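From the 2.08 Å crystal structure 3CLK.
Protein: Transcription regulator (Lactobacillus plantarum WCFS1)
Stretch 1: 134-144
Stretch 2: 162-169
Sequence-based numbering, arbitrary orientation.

Stretch 1, residues 134-144: DQYPYTGRKRL
Stretch 2 162-169: WIKPGDYS

Two segments of a chain can pack closely without a single hydrogen bond between them, and residues 134-144 and 162-169 of this transcription regulator are a compact example. The first stretch opens as a loop. D134 is extended (phi/psi -84/97), Q135 and Y136 turn (-61/-20 and -78/-57), and P137 (-62/160) occupies the N-cap position before a helix that runs from Y138 through L144 and beyond. The ladder begins with R141 N to P137 O at 2.9 Å and ends here with L144 N to G140 O at 3.0 Å. In the second stretch, I163 and K164 are extended as strand (-112/115 and -121/102), P165 follows at -63/161, and G166 opens almost fully (-169/-160). D167 (-128/35) then leads into Y168, which has positive phi (62/10), before S169 at the N-cap of the next helix. The register sets D134 beside D167, CA to CA 5.2 Å, and L144 nearest I163, CA to CA 8.9 Å; the two stretches thus run in opposite senses. D134 N lies 3.3 Å from G166 O, but the angle is too poor for a hydrogen bond.

Packing does the work instead, burying 388 Å² over both sides. Y168 contributes most. Its CA-to-CB bond points sideways, yet with chi1 m (-58°) and chi2 93° the end of the side chain comes nearer the first stretch. D134, with chi1 t, places CB 3.7 Å from Y168 CE1, while the R143 side chain, m and then extended through chi4, brings NH1 to 3.8 Å from Y168 CE2, obliquely to the ring. R143 NE and NH2 are hydrogen-bonded elsewhere in the structure. Y168 OH sits 3.5 Å from G140 CA and 3.7 Å from T139 CG2. Glycine suits this crowded site: an ideal CB on G140 would clash with D134 O at 1.9 Å.

A second, more apolar patch lies toward the strand. L144 (t, p) and I163 (m, t) point toward each other's stretch and meet through L144 CD1 and I163 CG2 at 3.9 Å, a contact suited to branched aliphatic side chains in a buried place. Q135, with chi1 and chi2 t and chi3 -49°, reaches over this region, its OE1 3.6 Å from P165 CG and 3.9 Å from I163 CG2.

Local bonds brace the turn around Y168: D167 (chi1 p) accepts at OD1 from S169 N at 3.1 Å and, very short, from S169 OG at 2.5 Å.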

# COMPACT_ATOMS: atom_id res chain seq x y z
N ASP B 134 0.15 19.04 4.71
CA ASP B 134 0.15 20.03 3.64
C ASP B 134 -0.89 21.02 4.17
O ASP B 134 -2.10 20.81 4.04
CB ASP B 134 -0.29 19.41 2.31
CG ASP B 134 -0.24 20.40 1.14
OD1 ASP B 134 0.06 21.59 1.37
OD2 ASP B 134 -0.50 19.98 -0.01
N GLN B 135 -0.38 22.07 4.80
CA GLN B 135 -1.14 23.12 5.46
C GLN B 135 -2.11 23.98 4.64
O GLN B 135 -3.01 24.61 5.21
CB GLN B 135 -0.14 24.04 6.17
CG GLN B 135 -0.64 24.76 7.38
CD GLN B 135 0.48 25.52 8.07
OE1 GLN B 135 1.56 24.96 8.33
NE2 GLN B 135 0.24 26.79 8.40
N TYR B 136 -1.94 24.03 3.32
CA TYR B 136 -2.79 24.87 2.47
C TYR B 136 -4.19 24.33 2.18
O TYR B 136 -5.19 24.99 2.44
CB TYR B 136 -2.08 25.18 1.15
CG TYR B 136 -0.70 25.77 1.32
CD1 TYR B 136 -0.52 27.00 1.96
CD2 TYR B 136 0.43 25.10 0.85
CE1 TYR B 136 0.75 27.54 2.14
CE2 TYR B 136 1.71 25.64 1.02
CZ TYR B 136 1.86 26.85 1.66
OH TYR B 136 3.12 27.38 1.83
N PRO B 137 -4.28 23.12 1.61
CA PRO B 137 -5.59 22.55 1.30
C PRO B 137 -6.50 22.32 2.52
O PRO B 137 -6.02 22.25 3.66
CB PRO B 137 -5.25 21.26 0.56
CG PRO B 137 -3.93 20.87 1.13
CD PRO B 137 -3.20 22.20 1.21
N TYR B 138 -7.79 22.20 2.26
CA TYR B 138 -8.83 21.97 3.26
C TYR B 138 -8.46 20.93 4.32
O TYR B 138 -8.53 21.20 5.51
CB TYR B 138 -10.12 21.53 2.56
CG TYR B 138 -11.26 21.22 3.50
CD1 TYR B 138 -12.18 22.22 3.85
CD2 TYR B 138 -11.42 19.95 4.04
CE1 TYR B 138 -13.24 21.94 4.72
CE2 TYR B 138 -12.47 19.67 4.91
CZ TYR B 138 -13.37 20.66 5.24
OH TYR B 138 -14.40 20.38 6.08
N THR B 139 -8.10 19.73 3.86
CA THR B 139 -7.73 18.64 4.75
C THR B 139 -6.70 19.08 5.80
O THR B 139 -6.96 19.02 7.00
CB THR B 139 -7.12 17.47 3.96
OG1 THR B 139 -8.08 16.98 3.01
CG2 THR B 139 -6.73 16.34 4.90
N GLY B 140 -5.54 19.51 5.32
CA GLY B 140 -4.48 19.95 6.21
C GLY B 140 -4.85 21.13 7.09
O GLY B 140 -4.51 21.16 8.26
N ARG B 141 -5.55 22.10 6.51
CA ARG B 141 -5.97 23.27 7.26
C ARG B 141 -6.80 22.88 8.48
O ARG B 141 -6.56 23.37 9.58
CB ARG B 141 -6.81 24.20 6.37
CG ARG B 141 -7.45 25.39 7.09
CD ARG B 141 -6.41 26.36 7.62
NE ARG B 141 -6.00 26.05 8.99
CZ ARG B 141 -4.77 26.23 9.46
NH1 ARG B 141 -3.81 26.70 8.66
NH2 ARG B 141 -4.49 25.95 10.73
N LYS B 142 -7.75 21.98 8.28
CA LYS B 142 -8.63 21.53 9.35
C LYS B 142 -7.91 20.75 10.44
O LYS B 142 -8.09 21.00 11.63
CB LYS B 142 -9.78 20.70 8.78
CG LYS B 142 -10.58 21.44 7.71
CD LYS B 142 -11.08 22.79 8.20
CE LYS B 142 -12.38 22.66 8.96
NZ LYS B 142 -13.52 22.32 8.06
N ARG B 143 -7.07 19.79 10.04
CA ARG B 143 -6.33 19.00 11.00
C ARG B 143 -5.45 19.89 11.87
O ARG B 143 -5.39 19.72 13.08
CB ARG B 143 -5.48 17.94 10.29
CG ARG B 143 -6.32 16.90 9.57
CD ARG B 143 -5.48 15.79 8.95
NE ARG B 143 -6.34 14.85 8.24
CZ ARG B 143 -5.93 13.73 7.66
NH1 ARG B 143 -4.66 13.38 7.71
NH2 ARG B 143 -6.81 12.96 7.03
N LEU B 144 -4.80 20.87 11.24
CA LEU B 144 -3.94 21.77 11.99
C LEU B 144 -4.76 22.65 12.93
O LEU B 144 -4.33 22.93 14.04
CB LEU B 144 -3.13 22.66 11.04
CG LEU B 144 -2.01 23.47 11.71
CD1 LEU B 144 -0.89 22.51 12.15
CD2 LEU B 144 -1.45 24.51 10.75
N TRP B 162 7.05 24.28 16.14
CA TRP B 162 6.60 22.91 16.42
C TRP B 162 5.79 22.36 15.25
O TRP B 162 5.32 21.21 15.28
CB TRP B 162 5.74 22.90 17.69
CG TRP B 162 6.49 23.21 18.96
CD1 TRP B 162 7.83 23.41 19.11
CD2 TRP B 162 5.93 23.31 20.27
NE1 TRP B 162 8.14 23.62 20.43
CE2 TRP B 162 6.99 23.56 21.17
CE3 TRP B 162 4.63 23.20 20.79
CZ2 TRP B 162 6.80 23.71 22.55
CZ3 TRP B 162 4.43 23.34 22.16
CH2 TRP B 162 5.52 23.60 23.02
N ILE B 163 5.62 23.19 14.22
CA ILE B 163 4.86 22.82 13.05
C ILE B 163 5.81 22.69 11.86
O ILE B 163 6.44 23.68 11.44
CB ILE B 163 3.78 23.89 12.75
CG1 ILE B 163 2.98 24.16 14.03
CG2 ILE B 163 2.86 23.41 11.65
CD1 ILE B 163 2.01 25.34 13.92
N LYS B 164 5.94 21.47 11.34
CA LYS B 164 6.81 21.20 10.21
C LYS B 164 5.97 20.62 9.09
O LYS B 164 5.58 19.45 9.12
CB LYS B 164 7.91 20.21 10.60
CG LYS B 164 8.83 20.71 11.69
CD LYS B 164 9.57 21.97 11.27
CE LYS B 164 10.52 22.44 12.37
NZ LYS B 164 11.23 23.69 12.01
N PRO B 165 5.64 21.45 8.09
CA PRO B 165 4.83 21.04 6.94
C PRO B 165 5.51 19.97 6.10
O PRO B 165 6.73 19.78 6.16
CB PRO B 165 4.65 22.35 6.17
CG PRO B 165 4.65 23.38 7.25
CD PRO B 165 5.80 22.92 8.11
N GLY B 166 4.70 19.28 5.32
CA GLY B 166 5.21 18.23 4.47
C GLY B 166 4.12 17.84 3.52
O GLY B 166 3.16 18.59 3.32
N ASP B 167 4.23 16.65 2.95
CA ASP B 167 3.26 16.18 1.99
C ASP B 167 2.73 14.80 2.34
O ASP B 167 2.47 13.99 1.44
CB ASP B 167 3.89 16.13 0.59
CG ASP B 167 5.17 15.32 0.57
OD1 ASP B 167 5.38 14.52 1.51
OD2 ASP B 167 5.97 15.47 -0.37
N TYR B 168 2.59 14.52 3.63
CA TYR B 168 2.08 13.23 4.09
C TYR B 168 2.93 12.02 3.71
O TYR B 168 2.49 10.89 3.89
CB TYR B 168 0.67 12.99 3.55
CG TYR B 168 -0.34 14.05 3.93
CD1 TYR B 168 -0.59 15.13 3.08
CD2 TYR B 168 -1.04 13.97 5.13
CE1 TYR B 168 -1.52 16.11 3.43
CE2 TYR B 168 -1.96 14.94 5.48
CZ TYR B 168 -2.20 16.01 4.63
OH TYR B 168 -3.12 16.97 5.00
N SER B 169 4.13 12.24 3.20
CA SER B 169 4.97 11.11 2.79
C SER B 169 5.94 10.66 3.88
O SER B 169 6.08 11.29 4.92
CB SER B 169 5.76 11.48 1.54
OG SER B 169 6.73 12.48 1.85